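Local coordinates for protein alpha-L-arabinosidase (Xanthomonas axonopodis pv. citri, PDB 6D25) that probably removes arabinofuranose side groups from arabinoxylans as a family GH51 arabinofuranosidase that can cope with internal di-substitutions, at residues 52-57 with 371-376; 170-175 with 192-197; 471-476 with 490-495. All coordinates share one frame; numbering follows the deposited sequence.

Interaction 1: 52-57 with 371-376; sequences FAEHLG and IAQMVN. With GOL (glycerol), chain G.
Gln373 lies over one face of the Phe52 ring, and this pair forms the tightly packed part of the contact. Gln373 CG makes a CH-pi contact 4.1 Å from the centroid of the Phe52 ring, and the amide carbon of Gln373 sits above the rim of the same face, with amide and ring planes 35° apart. At the ring's base, Phe52 CB presses against Ile371 O at 3.3 Å, while Ala372, joined to Gln373 by a cis peptide bond, leans on Phe52 CD2. Backbone pairing is slight: Met374 N gives a weak bond to Phe52 O, and a water links Phe52 N to Ile371 O. The segments run on from the ends of strands 51-52 and 366-371, the first and last of the eight parallel strands of the (beta/alpha)8 barrel of GH51 enzymes, so the contact lies where the barrel closes. Toward a glycerol, probably from the crystallisation liquor, packing gives way to polar contacts. The Gln373 chain, extended beyond CG (chi2 -168°), carries its amide to Glu54, whose backbone N donates to Gln373 OE1 (3.1 Å) from above the carbonyl plane. Gln373 NE2 donates to the anti lone pair of Glu54 OE1 (3.0 Å) and also to glycerol O3 (2.9 Å), fixing the amide's rotation. Glycerol O1 donates to Glu54 OE1 at 2.6 Å, whereas Glu54 OE2 is held by Phe101 N and Trp125 NE1. A second water bridges Glu54 O and Gln373 OE1.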
ATOM      1  N   PHE A  52      28.434   4.112  -4.106  1.00 15.10           N
ATOM      2  CA  PHE A  52      27.281   3.555  -3.442  1.00 14.98           C
ATOM      3  C   PHE A  52      27.684   3.163  -2.029  1.00 15.25           C
ATOM      4  O   PHE A  52      28.505   2.268  -1.848  1.00 14.84           O
ATOM      5  CB  PHE A  52      26.777   2.375  -4.286  1.00 15.52           C
ATOM      6  CG  PHE A  52      25.708   1.511  -3.688  1.00 15.83           C
ATOM      7  CD1 PHE A  52      24.793   2.020  -2.765  1.00 16.57           C
ATOM      8  CD2 PHE A  52      25.611   0.181  -4.067  1.00 16.12           C
ATOM      9  CE1 PHE A  52      23.837   1.186  -2.207  1.00 16.15           C
ATOM     10  CE2 PHE A  52      24.650  -0.648  -3.492  1.00 16.56           C
ATOM     11  CZ  PHE A  52      23.769  -0.140  -2.575  1.00 16.31           C
ATOM     12  N   ALA A  53      27.102   3.844  -1.031  1.00 15.67           N
ATOM     13  CA  ALA A  53      27.453   3.640   0.355  1.00 16.29           C
ATOM     14  C   ALA A  53      26.220   3.225   1.166  1.00 16.34           C
ATOM     15  O   ALA A  53      25.540   4.096   1.768  1.00 16.89           O
ATOM     16  CB  ALA A  53      28.078   4.887   0.902  1.00 16.40           C
ATOM     17  N   GLU A  54      25.943   1.920   1.220  1.00 15.59           N
ATOM     18  CA  GLU A  54      24.863   1.389   2.016  1.00 15.49           C
ATOM     19  C   GLU A  54      25.293   1.349   3.475  1.00 15.39           C
ATOM     20  O   GLU A  54      26.480   1.172   3.779  1.00 15.97           O
ATOM     21  CB  GLU A  54      24.492  -0.024   1.544  1.00 15.98           C
ATOM     22  CG  GLU A  54      23.298  -0.664   2.243  1.00 16.61           C
ATOM     23  CD  GLU A  54      22.732  -1.894   1.550  1.00 16.99           C
ATOM     24  OE1 GLU A  54      23.366  -2.359   0.566  1.00 17.60           O
ATOM     25  OE2 GLU A  54      21.664  -2.409   1.983  1.00 17.28           O
ATOM     26  N   HIS A  55      24.290   1.395   4.373  1.00 15.31           N
ATOM     27  CA  HIS A  55      24.542   1.082   5.778  1.00 15.69           C
ATOM     28  C   HIS A  55      24.724  -0.423   5.898  1.00 15.86           C
ATOM     29  O   HIS A  55      23.732  -1.157   5.997  1.00 15.89           O
ATOM     30  CB  HIS A  55      23.417   1.590   6.670  1.00 15.61           C
ATOM     31  CG  HIS A  55      23.484   3.052   6.901  1.00 15.72           C
ATOM     32  ND1 HIS A  55      23.549   3.560   8.151  1.00 16.12           N
ATOM     33  CD2 HIS A  55      23.612   4.093   6.051  1.00 16.43           C
ATOM     34  CE1 HIS A  55      23.673   4.884   8.068  1.00 16.53           C
ATOM     35  NE2 HIS A  55      23.721   5.234   6.792  1.00 16.19           N
ATOM     36  N   LEU A  56      25.975  -0.854   5.858  1.00 15.77           N
ATOM     37  CA  LEU A  56      26.301  -2.271   5.727  1.00 16.02           C
ATOM     38  C   LEU A  56      27.709  -2.481   6.300  1.00 16.08           C
ATOM     39  O   LEU A  56      28.646  -1.835   5.827  1.00 15.70           O
ATOM     40  CB  LEU A  56      26.243  -2.646   4.237  1.00 15.92           C
ATOM     41  CG  LEU A  56      26.194  -4.134   3.898  1.00 16.33           C
ATOM     42  CD1 LEU A  56      25.785  -4.327   2.447  1.00 16.10           C
ATOM     43  CD2 LEU A  56      27.488  -4.882   4.209  1.00 16.84           C
ATOM     44  N   GLY A  57      27.841  -3.357   7.285  1.00 16.02           N
ATOM     45  CA  GLY A  57      29.141  -3.705   7.834  1.00 16.61           C
ATOM     46  C   GLY A  57      29.869  -2.474   8.351  1.00 16.58           C
ATOM     47  O   GLY A  57      29.294  -1.684   9.148  1.00 16.99           O
ATOM     48  N   ILE A 371      29.109   1.650  -8.546  1.00 14.13           N
ATOM     49  CA  ILE A 371      29.758   0.403  -8.164  1.00 14.25           C
ATOM     50  C   ILE A 371      29.393   0.070  -6.716  1.00 14.32           C
ATOM     51  O   ILE A 371      29.325   0.977  -5.850  1.00 15.08           O
ATOM     52  CB  ILE A 371      31.285   0.488  -8.386  1.00 14.35           C
ATOM     53  CG1 ILE A 371      31.908  -0.900  -8.383  1.00 15.00           C
ATOM     54  CG2 ILE A 371      31.945   1.404  -7.368  1.00 14.62           C
ATOM     55  CD1 ILE A 371      33.376  -0.985  -8.703  1.00 14.84           C
ATOM     56  N   ALA A 372      29.226  -1.212  -6.437  1.00 14.08           N
ATOM     57  CA  ALA A 372      28.946  -1.698  -5.096  1.00 14.07           C
ATOM     58  C   ALA A 372      30.228  -2.200  -4.420  1.00 13.95           C
ATOM     59  O   ALA A 372      30.813  -3.167  -4.923  1.00 13.70           O
ATOM     60  CB  ALA A 372      27.950  -2.829  -5.175  1.00 13.97           C
ATOM     61  N   GLN A 373      30.687  -1.620  -3.312  1.00 13.91           N
ATOM     62  CA  GLN A 373      30.226  -0.402  -2.652  1.00 14.41           C
ATOM     63  C   GLN A 373      31.482   0.413  -2.319  1.00 14.80           C
ATOM     64  O   GLN A 373      32.574   0.030  -2.748  1.00 15.53           O
ATOM     65  CB  GLN A 373      29.421  -0.745  -1.397  1.00 14.75           C
ATOM     66  CG  GLN A 373      28.047  -1.338  -1.702  1.00 14.90           C
ATOM     67  CD  GLN A 373      27.129  -1.431  -0.518  1.00 15.48           C
ATOM     68  OE1 GLN A 373      27.342  -0.726   0.488  1.00 16.67           O
ATOM     69  NE2 GLN A 373      26.108  -2.275  -0.641  1.00 13.84           N
ATOM     70  N   MET A 374      31.367   1.510  -1.583  1.00 14.45           N
ATOM     71  CA  MET A 374      32.379   2.537  -1.638  1.00 14.75           C
ATOM     72  C   MET A 374      33.560   2.200  -0.711  1.00 15.26           C
ATOM     73  O   MET A 374      34.718   2.287  -1.160  1.00 14.83           O
ATOM     74  CB  MET A 374      31.784   3.907  -1.278  1.00 14.95           C
ATOM     75  CG  MET A 374      32.699   5.070  -1.585  1.00 15.97           C
ATOM     76  SD  MET A 374      31.880   6.671  -1.322  1.00 17.00           S
ATOM     77  CE  MET A 374      31.775   6.703   0.463  1.00 17.41           C
ATOM     78  N   VAL A 375      33.306   1.882   0.572  1.00 15.11           N
ATOM     79  CA  VAL A 375      34.349   1.606   1.533  1.00 15.78           C
ATOM     80  C   VAL A 375      34.038   0.298   2.267  1.00 16.02           C
ATOM     81  O   VAL A 375      32.901   0.110   2.686  1.00 15.88           O
ATOM     82  CB  VAL A 375      34.504   2.758   2.545  1.00 16.27           C
ATOM     83  CG1 VAL A 375      35.704   2.549   3.465  1.00 16.20           C
ATOM     84  CG2 VAL A 375      34.605   4.103   1.859  1.00 16.47           C
ATOM     85  N   ASN A 376      35.000  -0.604   2.364  1.00 15.82           N
ATOM     86  CA  ASN A 376      34.934  -1.798   3.247  1.00 15.98           C
ATOM     87  C   ASN A 376      33.902  -2.847   2.803  1.00 16.17           C
ATOM     88  O   ASN A 376      33.744  -3.841   3.529  1.00 16.46           O
ATOM     89  CB  ASN A 376      34.660  -1.394   4.697  1.00 16.23           C
ATOM     90  CG  ASN A 376      35.873  -0.765   5.341  1.00 16.34           C
ATOM     91  OD1 ASN A 376      36.999  -1.132   4.961  1.00 16.78           O
ATOM     92  ND2 ASN A 376      35.653   0.130   6.298  1.00 15.49           N
TER
HETATM   93  C1  GOL G 601      22.056  -4.211  -1.928  1.00 19.26           C
HETATM   94  O1  GOL G 601      21.751  -4.034  -0.528  1.00 17.85           O
HETATM   95  C2  GOL G 601      22.921  -5.486  -2.155  1.00 18.98           C
HETATM   96  O2  GOL G 601      22.828  -5.820  -3.554  1.00 23.93           O
HETATM   97  C3  GOL G 601      24.378  -5.253  -1.745  1.00 19.16           C
HETATM   98  O3  GOL G 601      25.086  -4.227  -2.514  1.00 19.12           O
HETATM   99  O   HOH W   1      30.812   2.607  -4.357  1.00 13.72           O
HETATM  100  O   HOH W   2      28.786   0.647   2.323  1.00 14.28           O

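Interaction 2: 170-175 with 192-197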
ATOM      1  N   TYR A 170      11.903  18.160   3.750  1.00 17.07           N
ATOM      2  CA  TYR A 170      12.861  18.438   4.804  1.00 16.41           C
ATOM      3  C   TYR A 170      14.198  18.879   4.202  1.00 16.04           C
ATOM      4  O   TYR A 170      14.808  19.850   4.643  1.00 15.86           O
ATOM      5  CB  TYR A 170      13.066  17.190   5.647  1.00 15.97           C
ATOM      6  CG  TYR A 170      14.014  17.344   6.811  1.00 15.79           C
ATOM      7  CD1 TYR A 170      15.361  17.095   6.656  1.00 15.90           C
ATOM      8  CD2 TYR A 170      13.558  17.733   8.055  1.00 15.98           C
ATOM      9  CE1 TYR A 170      16.241  17.203   7.723  1.00 16.66           C
ATOM     10  CE2 TYR A 170      14.417  17.845   9.131  1.00 16.64           C
ATOM     11  CZ  TYR A 170      15.765  17.566   8.978  1.00 16.47           C
ATOM     12  OH  TYR A 170      16.614  17.673  10.052  1.00 17.21           O
ATOM     13  N   MET A 171      14.650  18.143   3.203  1.00 16.11           N
ATOM     14  CA  MET A 171      15.992  18.362   2.654  1.00 16.75           C
ATOM     15  C   MET A 171      16.044  19.582   1.710  1.00 16.87           C
ATOM     16  O   MET A 171      17.109  20.199   1.635  1.00 16.32           O
ATOM     17  CB  MET A 171      16.489  17.133   1.892  1.00 16.83           C
ATOM     18  CG  MET A 171      16.927  16.003   2.844  1.00 17.05           C
ATOM     19  SD  MET A 171      17.708  14.618   1.961  1.00 18.04           S
ATOM     20  CE  MET A 171      16.297  13.865   1.165  1.00 17.33           C
ATOM     21  N   THR A 172      14.959  19.878   0.979  1.00 17.27           N
ATOM     22  CA  THR A 172      15.051  20.822  -0.181  1.00 18.18           C
ATOM     23  C   THR A 172      14.184  22.082  -0.031  1.00 19.12           C
ATOM     24  O   THR A 172      14.366  22.989  -0.800  1.00 19.29           O
ATOM     25  CB  THR A 172      14.647  20.133  -1.500  1.00 18.16           C
ATOM     26  OG1 THR A 172      13.262  19.762  -1.495  1.00 18.08           O
ATOM     27  CG2 THR A 172      15.499  18.918  -1.783  1.00 17.45           C
ATOM     28  N   ALA A 173      13.267  22.160   0.921  1.00 20.17           N
ATOM     29  CA  ALA A 173      12.334  23.286   0.989  1.00 21.45           C
ATOM     30  C   ALA A 173      13.065  24.571   1.394  1.00 23.51           C
ATOM     31  O   ALA A 173      13.749  24.589   2.412  1.00 23.16           O
ATOM     32  CB  ALA A 173      11.186  22.998   1.918  1.00 21.86           C
ATOM     33  N   PRO A 174      12.895  25.654   0.602  1.00 24.24           N
ATOM     34  CA  PRO A 174      13.434  26.955   0.965  1.00 25.28           C
ATOM     35  C   PRO A 174      12.484  27.806   1.812  1.00 25.62           C
ATOM     36  O   PRO A 174      12.893  28.856   2.294  1.00 25.03           O
ATOM     37  CB  PRO A 174      13.672  27.620  -0.414  1.00 26.14           C
ATOM     38  CG  PRO A 174      12.498  27.130  -1.226  1.00 26.06           C
ATOM     39  CD  PRO A 174      12.301  25.702  -0.748  1.00 25.06           C
ATOM     40  N   THR A 175      11.239  27.381   1.969  1.00 25.62           N
ATOM     41  CA  THR A 175      10.215  28.167   2.703  1.00 26.61           C
ATOM     42  C   THR A 175      10.414  28.000   4.220  1.00 25.82           C
ATOM     43  O   THR A 175      11.329  27.286   4.663  1.00 23.88           O
ATOM     44  CB  THR A 175       8.820  27.658   2.313  1.00 27.74           C
ATOM     45  OG1 THR A 175       8.762  26.233   2.511  1.00 27.30           O
ATOM     46  CG2 THR A 175       8.481  28.037   0.889  1.00 29.35           C
ATOM     47  N   TRP A 192      19.618  21.632   0.968  1.00 17.71           N
ATOM     48  CA  TRP A 192      20.605  20.906   0.201  1.00 17.34           C
ATOM     49  C   TRP A 192      20.058  20.666  -1.214  1.00 17.70           C
ATOM     50  O   TRP A 192      18.860  20.738  -1.466  1.00 18.03           O
ATOM     51  CB  TRP A 192      20.904  19.541   0.816  1.00 17.00           C
ATOM     52  CG  TRP A 192      21.567  19.509   2.159  1.00 16.76           C
ATOM     53  CD1 TRP A 192      22.887  19.701   2.436  1.00 16.81           C
ATOM     54  CD2 TRP A 192      20.940  19.138   3.396  1.00 16.72           C
ATOM     55  NE1 TRP A 192      23.111  19.505   3.766  1.00 16.86           N
ATOM     56  CE2 TRP A 192      21.941  19.131   4.382  1.00 16.82           C
ATOM     57  CE3 TRP A 192      19.646  18.772   3.756  1.00 16.83           C
ATOM     58  CZ2 TRP A 192      21.682  18.800   5.712  1.00 17.07           C
ATOM     59  CZ3 TRP A 192      19.381  18.465   5.073  1.00 16.99           C
ATOM     60  CH2 TRP A 192      20.392  18.466   6.038  1.00 17.20           C
ATOM     61  N   GLN A 193      20.950  20.322  -2.118  1.00 17.33           N
ATOM     62  CA  GLN A 193      20.589  19.845  -3.435  1.00 17.68           C
ATOM     63  C   GLN A 193      20.412  18.328  -3.382  1.00 16.91           C
ATOM     64  O   GLN A 193      21.288  17.609  -2.875  1.00 15.68           O
ATOM     65  CB  GLN A 193      21.685  20.205  -4.453  1.00 18.49           C
ATOM     66  CG  GLN A 193      21.982  21.697  -4.535  1.00 19.69           C
ATOM     67  CD  GLN A 193      20.809  22.506  -5.041  1.00 20.94           C
ATOM     68  OE1 GLN A 193      20.294  22.238  -6.126  1.00 22.43           O
ATOM     69  NE2 GLN A 193      20.382  23.476  -4.256  1.00 20.18           N
ATOM     70  N   VAL A 194      19.277  17.871  -3.908  1.00 17.17           N
ATOM     71  CA  VAL A 194      18.961  16.458  -4.045  1.00 17.42           C
ATOM     72  C   VAL A 194      18.655  16.164  -5.519  1.00 17.48           C
ATOM     73  O   VAL A 194      17.489  16.102  -5.934  1.00 17.45           O
ATOM     74  CB  VAL A 194      17.804  16.029  -3.120  1.00 17.89           C
ATOM     75  CG1 VAL A 194      17.541  14.535  -3.254  1.00 18.17           C
ATOM     76  CG2 VAL A 194      18.093  16.380  -1.658  1.00 18.92           C
ATOM     77  N   PRO A 195      19.704  15.952  -6.304  1.00 17.07           N
ATOM     78  CA  PRO A 195      19.482  15.881  -7.737  1.00 16.62           C
ATOM     79  C   PRO A 195      18.907  14.543  -8.225  1.00 16.04           C
ATOM     80  O   PRO A 195      18.262  14.537  -9.284  1.00 16.25           O
ATOM     81  CB  PRO A 195      20.844  16.132  -8.380  1.00 17.16           C
ATOM     82  CG  PRO A 195      21.813  15.717  -7.289  1.00 17.56           C
ATOM     83  CD  PRO A 195      21.122  16.184  -6.006  1.00 17.47           C
ATOM     84  N   TYR A 196      19.112  13.455  -7.481  1.00 15.73           N
ATOM     85  CA  TYR A 196      18.633  12.136  -7.845  1.00 15.30           C
ATOM     86  C   TYR A 196      17.939  11.509  -6.642  1.00 14.97           C
ATOM     87  O   TYR A 196      18.451  11.562  -5.530  1.00 14.52           O
ATOM     88  CB  TYR A 196      19.771  11.226  -8.316  1.00 15.61           C
ATOM     89  CG  TYR A 196      20.764  11.894  -9.238  1.00 16.01           C
ATOM     90  CD1 TYR A 196      20.460  12.163 -10.562  1.00 17.00           C
ATOM     91  CD2 TYR A 196      22.000  12.269  -8.781  1.00 16.68           C
ATOM     92  CE1 TYR A 196      21.359  12.804 -11.407  1.00 17.95           C
ATOM     93  CE2 TYR A 196      22.924  12.877  -9.612  1.00 17.58           C
ATOM     94  CZ  TYR A 196      22.609  13.164 -10.932  1.00 18.04           C
ATOM     95  OH  TYR A 196      23.519  13.833 -11.710  1.00 17.73           O
ATOM     96  N   PHE A 197      16.804  10.894  -6.893  1.00 14.61           N
ATOM     97  CA  PHE A 197      16.005  10.282  -5.835  1.00 15.22           C
ATOM     98  C   PHE A 197      15.475   8.937  -6.352  1.00 15.27           C
ATOM     99  O   PHE A 197      14.722   8.900  -7.348  1.00 15.52           O
ATOM    100  CB  PHE A 197      14.837  11.191  -5.436  1.00 15.71           C
ATOM    101  CG  PHE A 197      14.221  10.835  -4.113  1.00 16.62           C
ATOM    102  CD1 PHE A 197      13.380   9.758  -3.995  1.00 17.48           C
ATOM    103  CD2 PHE A 197      14.533  11.564  -2.979  1.00 18.27           C
ATOM    104  CE1 PHE A 197      12.815   9.420  -2.769  1.00 18.31           C
ATOM    105  CE2 PHE A 197      14.009  11.224  -1.738  1.00 18.49           C
ATOM    106  CZ  PHE A 197      13.176  10.138  -1.636  1.00 18.34           C
TER
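Val194 CG2 is the apolar centre of this contact, meeting Thr172 CG2 at 3.6 Å and Met171 CB at 4.0 Å. The methionine chain runs extended to SD and then bends (chi3 -73°), which keeps both SD and CE beside that same methyl group. Next to the valine, the six-membered ring of Trp192 comes up to Met171 at about a right angle to its side chain. Its CE3 lies 4.0 Å from Met171 CG, and Met171 CA sits in the plane of the indole at its edge, so the tryptophan meets the helix rim-first. Farther along the same edge, Trp192 CZ3 approaches Tyr170 CE1 at 4.3 Å. The contact thus joins the last turn of helix 161-172 to the loop leading into strand 196-199, the fourth strand of the parallel barrel sheet; it is part of a helix-to-strand connection of the (beta/alpha)8 fold, with helix 178-185 inserted between the two. Met140 of helix 136-146 packs against both Trp192 and Val194. At the polar edge, Trp192 N donates to Met171 O (3.0 Å, 151° at the hydrogen), satisfying a carbonyl at the helix's C-terminal end. Trp192 O accepts from Gln232 NE2, and Trp192 NE1 is hydrogen-bonded to Asp141 OD1. Thr172 OG1 is hydrogen-bonded to Ala168 O one turn back in the helix, leaving the methyl to face Val194, while Tyr170 OH is bound to His137 and Asn186.

Interaction 3: 471-476 with 490-495; sequences QILTAP and VAPVAF
Ile472 and Val493 form a hydrogen-bonded antiparallel pair, Ile472 N to Val493 O at 2.9 Å and Val493 N to Ile472 O at 3.1 Å, beside the non-hydrogen-bonded pair Gln471 and Ala494. Past Leu473 the chains draw apart and water takes over: one molecule joins Ile472 O, Thr474 N and Ala491 O, and another links Thr474 O to Ala491 N. On the face shared by Ile472 and Val493, Ile472 CG2 meets Val493 CG2 at 3.7 Å. Phe495 packs here too, its CD1 3.9 Å from Ile472 CB; CG stands anti to the backbone N (chi1 177°), which swings the ring alongside the isoleucine toward Leu517. Leu473 reaches across with CD1 against the Ala491-Pro492 peptide, 3.8 Å from Pro492 CD, and against Val490 CG1, on the side where helix 393-400 packs. Gln471 bends at chi2 (-85°), folding its amide back over the Val493-Ala494 peptide with NE2 3.4 Å from Ala494 CA. This is an edge of the mixed sheet in the C-terminal beta domain, with strand 468-473 flanked on its other side by strand 513-519. The direct ladder is two bonds long because at the next bonding position, Thr474 with Ala491, waters stand in for the direct bonds; beyond it the chains are joined by these waters and by Leu473 and Ala475 packing on Val490 and Pro492.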
ATOM      1  N   GLN A 471      49.897   5.569 -18.346  1.00 22.94           N
ATOM      2  CA  GLN A 471      50.068   4.855 -17.113  1.00 22.98           C
ATOM      3  C   GLN A 471      49.614   3.402 -17.278  1.00 21.67           C
ATOM      4  O   GLN A 471      48.760   3.102 -18.098  1.00 21.16           O
ATOM      5  CB  GLN A 471      49.211   5.537 -16.036  1.00 23.94           C
ATOM      6  CG  GLN A 471      49.662   6.942 -15.683  1.00 26.06           C
ATOM      7  CD  GLN A 471      50.751   6.968 -14.634  1.00 28.96           C
ATOM      8  OE1 GLN A 471      50.590   6.534 -13.476  1.00 31.65           O
ATOM      9  NE2 GLN A 471      51.885   7.516 -15.024  1.00 29.99           N
ATOM     10  N   ILE A 472      50.214   2.528 -16.484  1.00 20.51           N
ATOM     11  CA  ILE A 472      49.910   1.096 -16.507  1.00 19.88           C
ATOM     12  C   ILE A 472      49.590   0.650 -15.086  1.00 19.34           C
ATOM     13  O   ILE A 472      50.292   0.999 -14.152  1.00 19.15           O
ATOM     14  CB  ILE A 472      51.035   0.236 -17.118  1.00 20.19           C
ATOM     15  CG1 ILE A 472      50.626  -1.241 -17.142  1.00 20.38           C
ATOM     16  CG2 ILE A 472      52.391   0.457 -16.431  1.00 20.55           C
ATOM     17  CD1 ILE A 472      51.489  -2.105 -18.054  1.00 20.99           C
ATOM     18  N   LEU A 473      48.517  -0.116 -14.986  1.00 18.90           N
ATOM     19  CA  LEU A 473      48.161  -0.821 -13.779  1.00 18.90           C
ATOM     20  C   LEU A 473      48.285  -2.328 -14.031  1.00 19.42           C
ATOM     21  O   LEU A 473      47.570  -2.875 -14.881  1.00 18.84           O
ATOM     22  CB  LEU A 473      46.740  -0.441 -13.383  1.00 18.82           C
ATOM     23  CG  LEU A 473      46.277  -0.938 -12.011  1.00 19.13           C
ATOM     24  CD1 LEU A 473      47.126  -0.285 -10.897  1.00 19.28           C
ATOM     25  CD2 LEU A 473      44.818  -0.555 -11.804  1.00 19.15           C
ATOM     26  N   THR A 474      49.223  -2.940 -13.315  1.00 19.85           N
ATOM     27  CA  THR A 474      49.499  -4.356 -13.417  1.00 20.85           C
ATOM     28  C   THR A 474      50.161  -4.784 -12.097  1.00 21.22           C
ATOM     29  O   THR A 474      50.280  -3.989 -11.146  1.00 20.69           O
ATOM     30  CB  THR A 474      50.324  -4.696 -14.676  1.00 21.84           C
ATOM     31  OG1 THR A 474      50.343  -6.115 -14.884  1.00 23.03           O
ATOM     32  CG2 THR A 474      51.743  -4.192 -14.619  1.00 21.87           C
ATOM     33  N   ALA A 475      50.564  -6.027 -12.059  1.00 21.76           N
ATOM     34  CA  ALA A 475      51.273  -6.599 -10.926  1.00 23.13           C
ATOM     35  C   ALA A 475      51.978  -7.857 -11.431  1.00 24.45           C
ATOM     36  O   ALA A 475      51.629  -8.359 -12.498  1.00 23.64           O
ATOM     37  CB  ALA A 475      50.327  -6.905  -9.777  1.00 22.95           C
ATOM     38  N   PRO A 476      52.937  -8.371 -10.667  1.00 27.29           N
ATOM     39  CA  PRO A 476      53.667  -9.564 -11.103  1.00 28.28           C
ATOM     40  C   PRO A 476      52.759 -10.807 -11.198  1.00 27.89           C
ATOM     41  O   PRO A 476      52.940 -11.601 -12.117  1.00 29.85           O
ATOM     42  CB  PRO A 476      54.785  -9.743 -10.058  1.00 30.04           C
ATOM     43  CG  PRO A 476      54.826  -8.421  -9.302  1.00 29.98           C
ATOM     44  CD  PRO A 476      53.423  -7.867  -9.377  1.00 28.32           C
ATOM     45  N   VAL A 490      49.715  -3.118  -5.933  1.00 19.48           N
ATOM     46  CA  VAL A 490      49.043  -2.927  -7.217  1.00 19.36           C
ATOM     47  C   VAL A 490      48.742  -1.432  -7.331  1.00 18.82           C
ATOM     48  O   VAL A 490      47.865  -0.942  -6.635  1.00 19.06           O
ATOM     49  CB  VAL A 490      47.743  -3.742  -7.348  1.00 19.61           C
ATOM     50  CG1 VAL A 490      47.162  -3.663  -8.754  1.00 19.61           C
ATOM     51  CG2 VAL A 490      47.968  -5.204  -6.992  1.00 20.25           C
ATOM     52  N   ALA A 491      49.512  -0.723  -8.179  1.00 18.79           N
ATOM     53  CA  ALA A 491      49.321   0.741  -8.258  1.00 18.44           C
ATOM     54  C   ALA A 491      49.914   1.239  -9.565  1.00 18.90           C
ATOM     55  O   ALA A 491      50.865   0.660 -10.061  1.00 18.46           O
ATOM     56  CB  ALA A 491      49.981   1.441  -7.080  1.00 18.54           C
ATOM     57  N   PRO A 492      49.346   2.336 -10.096  1.00 19.09           N
ATOM     58  CA  PRO A 492      49.691   2.734 -11.432  1.00 19.23           C
ATOM     59  C   PRO A 492      51.077   3.388 -11.457  1.00 19.02           C
ATOM     60  O   PRO A 492      51.431   4.073 -10.523  1.00 18.25           O
ATOM     61  CB  PRO A 492      48.569   3.692 -11.870  1.00 19.56           C
ATOM     62  CG  PRO A 492      47.966   4.184 -10.598  1.00 19.35           C
ATOM     63  CD  PRO A 492      48.260   3.127  -9.559  1.00 18.96           C
ATOM     64  N   VAL A 493      51.809   3.159 -12.533  1.00 18.85           N
ATOM     65  CA  VAL A 493      53.105   3.773 -12.758  1.00 19.51           C
ATOM     66  C   VAL A 493      53.183   4.227 -14.218  1.00 20.25           C
ATOM     67  O   VAL A 493      52.336   3.815 -15.048  1.00 19.43           O
ATOM     68  CB  VAL A 493      54.240   2.781 -12.426  1.00 20.27           C
ATOM     69  CG1 VAL A 493      54.232   2.377 -10.965  1.00 19.91           C
ATOM     70  CG2 VAL A 493      54.251   1.561 -13.387  1.00 20.04           C
ATOM     71  N   ALA A 494      54.203   5.018 -14.529  1.00 21.32           N
ATOM     72  CA  ALA A 494      54.410   5.474 -15.902  1.00 22.43           C
ATOM     73  C   ALA A 494      54.569   4.276 -16.845  1.00 22.68           C
ATOM     74  O   ALA A 494      55.265   3.323 -16.534  1.00 22.85           O
ATOM     75  CB  ALA A 494      55.596   6.415 -15.990  1.00 23.52           C
ATOM     76  N   PHE A 495      53.892   4.322 -17.979  1.00 22.76           N
ATOM     77  CA  PHE A 495      53.946   3.277 -18.979  1.00 23.35           C
ATOM     78  C   PHE A 495      54.826   3.754 -20.136  1.00 25.40           C
ATOM     79  O   PHE A 495      54.593   4.830 -20.691  1.00 25.38           O
ATOM     80  CB  PHE A 495      52.550   2.977 -19.529  1.00 22.43           C
ATOM     81  CG  PHE A 495      52.500   1.948 -20.636  1.00 21.80           C
ATOM     82  CD1 PHE A 495      52.984   0.675 -20.429  1.00 21.78           C
ATOM     83  CD2 PHE A 495      51.919   2.243 -21.868  1.00 21.99           C
ATOM     84  CE1 PHE A 495      52.911  -0.283 -21.431  1.00 21.81           C
ATOM     85  CE2 PHE A 495      51.860   1.289 -22.879  1.00 22.40           C
ATOM     86  CZ  PHE A 495      52.349   0.024 -22.650  1.00 22.08           C
TER
HETATM   87  O   HOH W   3      51.324  -0.936 -12.301  1.00 14.67           O
HETATM   88  O   HOH W   4      51.680  -2.387  -9.488  1.00 17.77           O

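How the interactions relate
Only interaction 1 reaches the glycerol pocket, where Tyr268, Cys100 and Glu324 also hydrogen-bond the glycerol; its position at the C-terminal ends of the barrel strands, where (beta/alpha)8 enzymes carry their active sites, is consistent with the active site of this family. Interaction 2 belongs to the same barrel, its segments falling in sequence between the two strands that interaction 1 brings together, yet it lies on the periphery, with centres 23 Å apart and nearest atoms about 11 Å. Interaction 3 lies in the beta domain, centred 26 Å from interaction 1. Helix 393-400 touches both, through Ile371 and through Leu473. Interactions 2 and 3 stand on opposite sides of the chain's centre, their own centres 42 Å apart.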